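Local coordinates for protein cystalysin (Treponema denticola, PDB 1C7N) that belongs to the class I and II aminotransferase family and holds pyridoxal-5'-phosphate in its pocket, at residues A[151-156]-A[190-195]; A[250-255]-A[259-264]; A[344-347]-A[353-356]. All coordinates share one frame; numbering follows the deposited sequence.

Contact 1: A[151-156]-A[190-195]. Unlike the reference sequence in segment 151-156: Gln154 (reference Glu).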
# COMPACT_ATOMS: atom_id res chain seq x y z
N ILE A 151 -17.76 -26.69 -13.27
CA ILE A 151 -18.56 -26.25 -12.13
C ILE A 151 -19.67 -27.22 -11.73
O ILE A 151 -20.34 -27.79 -12.59
CB ILE A 151 -19.23 -24.89 -12.44
CG1 ILE A 151 -18.17 -23.85 -12.82
CG2 ILE A 151 -20.05 -24.42 -11.26
CD1 ILE A 151 -17.20 -23.52 -11.72
N ASP A 152 -19.85 -27.42 -10.43
CA ASP A 152 -20.92 -28.29 -9.94
C ASP A 152 -22.12 -27.37 -9.75
O ASP A 152 -22.35 -26.85 -8.65
CB ASP A 152 -20.54 -28.92 -8.60
CG ASP A 152 -21.58 -29.92 -8.11
OD1 ASP A 152 -22.75 -29.81 -8.53
OD2 ASP A 152 -21.22 -30.80 -7.30
N PHE A 153 -22.88 -27.15 -10.81
CA PHE A 153 -24.03 -26.25 -10.75
C PHE A 153 -25.14 -26.65 -9.78
O PHE A 153 -25.71 -25.78 -9.11
CB PHE A 153 -24.60 -26.04 -12.15
CG PHE A 153 -23.61 -25.42 -13.11
CD1 PHE A 153 -22.98 -26.20 -14.08
CD2 PHE A 153 -23.30 -24.07 -13.02
CE1 PHE A 153 -22.06 -25.63 -14.96
CE2 PHE A 153 -22.37 -23.49 -13.90
CZ PHE A 153 -21.75 -24.28 -14.86
N GLN A 154 -25.45 -27.93 -9.69
CA GLN A 154 -26.49 -28.38 -8.78
C GLN A 154 -26.13 -27.98 -7.35
O GLN A 154 -26.95 -27.42 -6.63
CB GLN A 154 -26.67 -29.90 -8.85
CG GLN A 154 -26.97 -30.44 -10.24
CD GLN A 154 -27.33 -31.91 -10.22
OE1 GLN A 154 -26.61 -32.73 -9.64
NE2 GLN A 154 -28.44 -32.27 -10.86
N LYS A 155 -24.90 -28.29 -6.95
CA LYS A 155 -24.44 -27.95 -5.61
C LYS A 155 -24.37 -26.44 -5.42
O LYS A 155 -24.74 -25.92 -4.36
CB LYS A 155 -23.06 -28.56 -5.35
CG LYS A 155 -22.47 -28.18 -3.99
CD LYS A 155 -21.08 -28.76 -3.78
CE LYS A 155 -21.11 -30.28 -3.60
NZ LYS A 155 -19.77 -30.80 -3.20
N LEU A 156 -23.90 -25.73 -6.44
CA LEU A 156 -23.80 -24.28 -6.35
C LEU A 156 -25.16 -23.62 -6.16
O LEU A 156 -25.30 -22.70 -5.36
CB LEU A 156 -23.12 -23.71 -7.60
CG LEU A 156 -22.95 -22.18 -7.64
CD1 LEU A 156 -22.13 -21.71 -6.43
CD2 LEU A 156 -22.26 -21.77 -8.93
N LYS A 190 -24.64 -16.85 -13.51
CA LYS A 190 -25.34 -15.57 -13.45
C LYS A 190 -26.78 -15.78 -13.00
O LYS A 190 -27.29 -15.04 -12.16
CB LYS A 190 -25.33 -14.87 -14.81
CG LYS A 190 -26.28 -13.68 -14.88
CD LYS A 190 -26.34 -13.09 -16.28
CE LYS A 190 -26.86 -14.09 -17.30
NZ LYS A 190 -28.31 -14.42 -17.13
N ASP A 191 -27.44 -16.78 -13.57
CA ASP A 191 -28.83 -17.07 -13.21
C ASP A 191 -28.95 -17.45 -11.74
O ASP A 191 -29.86 -16.97 -11.05
CB ASP A 191 -29.40 -18.19 -14.09
CG ASP A 191 -29.62 -17.75 -15.53
OD1 ASP A 191 -29.74 -16.53 -15.77
OD2 ASP A 191 -29.69 -18.63 -16.41
N ILE A 192 -28.05 -18.30 -11.27
CA ILE A 192 -28.06 -18.72 -9.88
C ILE A 192 -27.86 -17.51 -8.96
O ILE A 192 -28.51 -17.39 -7.92
CB ILE A 192 -26.93 -19.75 -9.60
CG1 ILE A 192 -27.18 -21.02 -10.41
CG2 ILE A 192 -26.86 -20.06 -8.11
CD1 ILE A 192 -26.11 -22.08 -10.23
N VAL A 193 -26.96 -16.61 -9.36
CA VAL A 193 -26.68 -15.42 -8.56
C VAL A 193 -27.85 -14.45 -8.50
O VAL A 193 -28.24 -14.02 -7.42
CB VAL A 193 -25.44 -14.67 -9.10
CG1 VAL A 193 -25.28 -13.34 -8.37
CG2 VAL A 193 -24.20 -15.53 -8.91
N LEU A 194 -28.41 -14.11 -9.66
CA LEU A 194 -29.54 -13.18 -9.72
C LEU A 194 -30.79 -13.74 -9.05
O LEU A 194 -31.66 -13.00 -8.62
CB LEU A 194 -29.85 -12.82 -11.18
CG LEU A 194 -28.73 -12.14 -11.97
CD1 LEU A 194 -29.21 -11.86 -13.38
CD2 LEU A 194 -28.32 -10.84 -11.28
N LYS A 195 -30.85 -15.07 -8.97
CA LYS A 195 -31.96 -15.79 -8.35
C LYS A 195 -31.91 -15.74 -6.83
O LYS A 195 -32.92 -15.94 -6.15
CB LYS A 195 -31.93 -17.25 -8.82
CG LYS A 195 -32.64 -18.23 -7.91
CD LYS A 195 -32.18 -19.67 -8.19
CE LYS A 195 -30.68 -19.84 -7.96
NZ LYS A 195 -30.26 -19.47 -6.57
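Ile192 and Leu156 meet because of how each side chain is rotated. Ile192 keeps CG1 beside its backbone N and runs straight on to CD1 (chi2 179°), which makes that methyl the tip that reaches across, while Leu156 throws CG opposite its own N (chi1 180°) and presents CD2 to it. The contact joins two helices, 153-160 and 183-195, and the second is the helix of a beta-alpha-beta crossover that links the neighbouring parallel strands 165-171 and 199-203 in the large sheet of the aminotransferase fold. Leu156 CD2 lies 4.1 Å from Ile192 CD1, the two chains running at a slant to each other. The same methyl sits 3.9 Å from Phe153 O and comes up to the edge of the Phe153 ring, near its plane, with CD2 as the closest ring atom. Ile151 CB lies over one face of that ring, toward its rim; Lys188 and Ile189, a turn earlier on helix 183-195, also touch Phe153. Between the two segments themselves there is no hydrogen bond, and apolar packing joins them. Asp152 is the N-cap of helix 153-160: its OD1 accepts from Lys155 N at 3.1 Å, nearly straight at 168°, with the donor above the carboxylate plane. A polar tie between the helices comes from Lys195, which reaches across to Glu157 and hydrogen-bonds Ser160 OG through NZ. That NZ also turns back to its own helix, bonding Ile192 O at 3.0 Å in the carbonyl plane, on a lone pair.

Contact 2: A[250-255]-A[259-264]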
# COMPACT_ATOMS: atom_id res chain seq x y z
N ILE A 250 -10.05 -1.91 -8.71
CA ILE A 250 -11.26 -2.62 -8.31
C ILE A 250 -12.43 -1.88 -8.93
O ILE A 250 -12.64 -0.69 -8.67
CB ILE A 250 -11.40 -2.63 -6.77
CG1 ILE A 250 -10.04 -2.90 -6.13
CG2 ILE A 250 -12.37 -3.74 -6.35
CD1 ILE A 250 -9.43 -4.26 -6.52
N ILE A 251 -13.19 -2.58 -9.77
CA ILE A 251 -14.32 -1.96 -10.46
C ILE A 251 -15.66 -2.25 -9.79
O ILE A 251 -16.05 -3.41 -9.63
CB ILE A 251 -14.39 -2.43 -11.93
CG1 ILE A 251 -13.01 -2.31 -12.57
CG2 ILE A 251 -15.40 -1.59 -12.70
CD1 ILE A 251 -12.41 -0.91 -12.50
N ILE A 252 -16.35 -1.19 -9.40
CA ILE A 252 -17.64 -1.30 -8.72
C ILE A 252 -18.64 -0.30 -9.31
O ILE A 252 -18.53 0.91 -9.08
CB ILE A 252 -17.50 -1.03 -7.21
CG1 ILE A 252 -16.36 -1.87 -6.64
CG2 ILE A 252 -18.80 -1.36 -6.50
CD1 ILE A 252 -16.05 -1.57 -5.19
N LYS A 253 -19.60 -0.81 -10.07
CA LYS A 253 -20.63 0.02 -10.71
C LYS A 253 -21.61 0.69 -9.74
O LYS A 253 -21.89 1.88 -9.86
CB LYS A 253 -21.43 -0.83 -11.70
CG LYS A 253 -22.62 -0.11 -12.31
CD LYS A 253 -23.53 -1.08 -13.05
CE LYS A 253 -24.64 -0.35 -13.79
NZ LYS A 253 -25.67 -1.28 -14.33
N ASN A 254 -22.13 -0.08 -8.79
CA ASN A 254 -23.10 0.44 -7.83
C ASN A 254 -22.51 1.46 -6.86
O ASN A 254 -21.59 1.14 -6.10
CB ASN A 254 -23.74 -0.70 -7.05
CG ASN A 254 -24.87 -0.23 -6.15
OD1 ASN A 254 -24.64 0.17 -5.00
ND2 ASN A 254 -26.09 -0.24 -6.67
N PRO A 255 -23.04 2.69 -6.86
CA PRO A 255 -22.58 3.76 -5.98
C PRO A 255 -22.63 3.40 -4.50
O PRO A 255 -21.73 3.77 -3.73
CB PRO A 255 -23.51 4.92 -6.32
CG PRO A 255 -23.81 4.68 -7.76
CD PRO A 255 -24.08 3.19 -7.77
N GLU A 259 -19.23 3.02 -2.50
CA GLU A 259 -18.98 3.89 -1.36
C GLU A 259 -18.77 3.12 -0.06
O GLU A 259 -18.08 3.60 0.84
CB GLU A 259 -20.11 4.91 -1.22
CG GLU A 259 -20.03 6.02 -2.27
CD GLU A 259 -21.29 6.87 -2.37
OE1 GLU A 259 -21.82 7.29 -1.31
OE2 GLU A 259 -21.75 7.11 -3.50
N ARG A 260 -19.34 1.92 0.04
CA ARG A 260 -19.16 1.11 1.25
C ARG A 260 -17.78 0.46 1.23
O ARG A 260 -17.12 0.33 2.26
CB ARG A 260 -20.23 0.02 1.35
CG ARG A 260 -21.62 0.51 1.75
CD ARG A 260 -22.21 -0.35 2.86
NE ARG A 260 -22.50 -1.72 2.44
CZ ARG A 260 -22.65 -2.74 3.28
NH1 ARG A 260 -22.54 -2.54 4.59
NH2 ARG A 260 -22.92 -3.95 2.83
N PHE A 261 -17.36 0.03 0.04
CA PHE A 261 -16.06 -0.60 -0.14
C PHE A 261 -14.98 0.43 0.16
O PHE A 261 -13.97 0.14 0.82
CB PHE A 261 -15.91 -1.08 -1.59
CG PHE A 261 -14.61 -1.77 -1.88
CD1 PHE A 261 -14.45 -3.13 -1.64
CD2 PHE A 261 -13.54 -1.05 -2.39
CE1 PHE A 261 -13.24 -3.76 -1.91
CE2 PHE A 261 -12.32 -1.67 -2.67
CZ PHE A 261 -12.17 -3.03 -2.42
N THR A 262 -15.20 1.65 -0.31
CA THR A 262 -14.26 2.75 -0.12
C THR A 262 -14.13 3.17 1.35
O THR A 262 -13.03 3.43 1.83
CB THR A 262 -14.69 3.96 -0.95
OG1 THR A 262 -14.69 3.60 -2.33
CG2 THR A 262 -13.74 5.13 -0.73
N LYS A 263 -15.26 3.25 2.04
CA LYS A 263 -15.25 3.63 3.46
C LYS A 263 -14.45 2.59 4.22
O LYS A 263 -13.57 2.93 5.02
CB LYS A 263 -16.68 3.68 4.02
CG LYS A 263 -17.41 2.35 3.94
CD LYS A 263 -18.78 2.34 4.62
CE LYS A 263 -18.65 2.17 6.13
NZ LYS A 263 -19.98 1.92 6.77
N SER A 264 -14.74 1.32 3.97
CA SER A 264 -14.05 0.24 4.65
C SER A 264 -12.56 0.27 4.36
O SER A 264 -11.74 0.12 5.27
CB SER A 264 -14.63 -1.11 4.23
OG SER A 264 -13.99 -2.16 4.93
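The Phe261 ring is the flat group here, and two isoleucine methyls reach it at a slant, neither squarely over a face nor at an edge. Ile252 CD1 presses on the root of the ring, 3.6 Å from Phe261 CG and equally near its CB, whereas Ile250 CG2 meets the far end, 4.0 Å from Phe261 CZ. Both methyls sit on the same side of the ring plane, and each isoleucine runs roughly at a right angle to the phenylalanine. Phe261 can lie back across them because its CG stands opposite the backbone N (chi1 -179°). Ala101 and Ile93 add to the apolar surroundings of the ring.

Further along, the chain turns into helix 255-267. Asn254 is its N-cap, OD1 accepting from Ile257 N, and the first turn closes with Glu259 N bonding Pro255 O at 2.9 Å. With CG beside the backbone N (chi1 -75°), the extended Glu259 chain passes Pro255 O, and OE2 ends 3.3 Å from that oxygen; both are acceptors and no bond joins them. Pro255 CB lies 4.0 Å from Glu259 OE2. Arg258 NH1 donates to Ile252 O, tying the strand end to the first turn of the helix, and Phe261 O takes a bond from Asn104 ND2 of helix 98-109.

In this chain helix 255-267 packs back on the strand that leads into it. That strand, 248-251, runs antiparallel to both its neighbours, 92-95 and 230-234, and one such reversed strand in an otherwise parallel seven-stranded sheet is the signature of the large domain of fold-type I PLP proteins.

Contact 3: A[344-347]-A[353-356]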
# COMPACT_ATOMS: atom_id res chain seq x y z
N GLU A 344 8.34 -33.19 -0.16
CA GLU A 344 9.67 -33.53 0.29
C GLU A 344 10.55 -33.93 -0.89
O GLU A 344 11.70 -33.49 -1.00
CB GLU A 344 9.58 -34.69 1.29
CG GLU A 344 10.91 -35.29 1.72
CD GLU A 344 11.81 -34.30 2.42
OE1 GLU A 344 11.30 -33.47 3.22
OE2 GLU A 344 13.04 -34.35 2.18
N PHE A 345 10.00 -34.77 -1.76
CA PHE A 345 10.72 -35.25 -2.93
C PHE A 345 11.07 -34.12 -3.90
O PHE A 345 12.21 -34.02 -4.35
CB PHE A 345 9.88 -36.29 -3.67
CG PHE A 345 10.50 -36.78 -4.94
CD1 PHE A 345 11.55 -37.69 -4.91
CD2 PHE A 345 10.04 -36.33 -6.18
CE1 PHE A 345 12.14 -38.14 -6.09
CE2 PHE A 345 10.62 -36.78 -7.36
CZ PHE A 345 11.67 -37.68 -7.32
N MET A 346 10.10 -33.29 -4.22
CA MET A 346 10.34 -32.20 -5.16
C MET A 346 11.41 -31.24 -4.67
O MET A 346 12.32 -30.88 -5.41
CB MET A 346 9.04 -31.42 -5.42
CG MET A 346 7.94 -32.24 -6.09
SD MET A 346 8.47 -33.01 -7.63
CE MET A 346 7.14 -34.19 -7.87
N ILE A 347 11.31 -30.84 -3.41
CA ILE A 347 12.27 -29.91 -2.82
C ILE A 347 13.68 -30.45 -2.62
O ILE A 347 14.65 -29.78 -2.95
CB ILE A 347 11.78 -29.41 -1.44
CG1 ILE A 347 10.52 -28.56 -1.60
CG2 ILE A 347 12.88 -28.60 -0.75
CD1 ILE A 347 9.93 -28.10 -0.28
N PHE A 353 10.96 -26.39 -7.29
CA PHE A 353 10.04 -25.77 -6.36
C PHE A 353 8.74 -25.30 -6.97
O PHE A 353 8.65 -24.22 -7.54
CB PHE A 353 10.75 -24.61 -5.65
CG PHE A 353 11.97 -25.04 -4.91
CD1 PHE A 353 13.15 -25.35 -5.59
CD2 PHE A 353 11.94 -25.19 -3.52
CE1 PHE A 353 14.27 -25.82 -4.90
CE2 PHE A 353 13.04 -25.66 -2.83
CZ PHE A 353 14.21 -25.97 -3.52
N PHE A 354 7.73 -26.16 -6.86
CA PHE A 354 6.41 -25.87 -7.38
C PHE A 354 5.61 -25.24 -6.26
O PHE A 354 6.12 -24.99 -5.17
CB PHE A 354 5.67 -27.16 -7.77
CG PHE A 354 6.31 -27.96 -8.87
CD1 PHE A 354 6.61 -27.37 -10.10
CD2 PHE A 354 6.50 -29.33 -8.72
CE1 PHE A 354 7.10 -28.14 -11.16
CE2 PHE A 354 6.99 -30.11 -9.78
CZ PHE A 354 7.29 -29.51 -11.00
N ASP A 355 4.35 -24.95 -6.55
CA ASP A 355 3.46 -24.48 -5.52
C ASP A 355 2.69 -25.79 -5.35
O ASP A 355 1.88 -26.16 -6.19
CB ASP A 355 2.57 -23.35 -6.03
CG ASP A 355 2.87 -22.03 -5.33
OD1 ASP A 355 4.07 -21.77 -5.07
OD2 ASP A 355 1.93 -21.26 -5.04
N GLU A 356 3.02 -26.52 -4.28
CA GLU A 356 2.40 -27.81 -4.03
C GLU A 356 0.89 -27.74 -4.13
O GLU A 356 0.25 -26.88 -3.53
CB GLU A 356 2.83 -28.35 -2.66
CG GLU A 356 4.35 -28.49 -2.51
CD GLU A 356 4.96 -29.56 -3.41
OE1 GLU A 356 6.10 -29.36 -3.88
OE2 GLU A 356 4.32 -30.60 -3.63
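Met346 and Ile347, neighbours on one helix, each meet a different phenylalanine. Ile347 CG2 touches Phe353 CE2 at 3.6 Å, approaching the ring obliquely, and Ile347 CG1 comes within 4.0 Å of the same Phe353 CE2; the two side chains stand about square to each other. Met346 bends at chi2 (-55°), which brings its sulfur round to Phe354: SD is 3.9 Å from CE2 and 5.1 Å from the ring centroid, 72° off the ring normal, a Met-aromatic contact at a slant. Nearer the backbone, Met346 CB lies 3.9 Å from Glu356 OE1.

The helix is 339-350, and the partner segment leads into 355-356, an outer strand of the three-stranded antiparallel sheet 327-331, 367-371, 355-356 that belongs to the smaller, C-terminal part of this PLP-dependent fold. Behind the first shell, Asn26 ND2 donates to Ile347 O, and Met346 also packs on Phe332 while its backbone is hydrogen-bonded to that of Ile352. Phe354 leans on Glu368 and Ile370 of strand 367-371, while Phe353 reaches Met22 and Gln25 of helix 17-25. Glu368 OE1 comes close to Glu356 OE2; such a pair of carboxylates would tend to favour a proton on one of them. Farther out, Asp355 OD2 makes a salt bridge to Arg369 NH2.

Overall arrangement
The three contacts follow one another along the chain without overlapping and none touches another. Contacts 1 and 2 both belong to the large, sheet-centred part of the fold, one between two helices, the other between a strand and the helix that follows it; their centres are 25 Å apart and their nearest atoms about 10 Å. Contact 3 lies beside the smaller sheet, where helix 339-350 packs on the run into an outer strand, across the chain's centre from contact 2, with centres 39 Å apart; its centre is 35 Å from that of contact 1. In contact 2 the Ile250 side chain is about 7 Å from pyridoxal-5'-phosphate, but the residues lining that pocket lie in none of these segments.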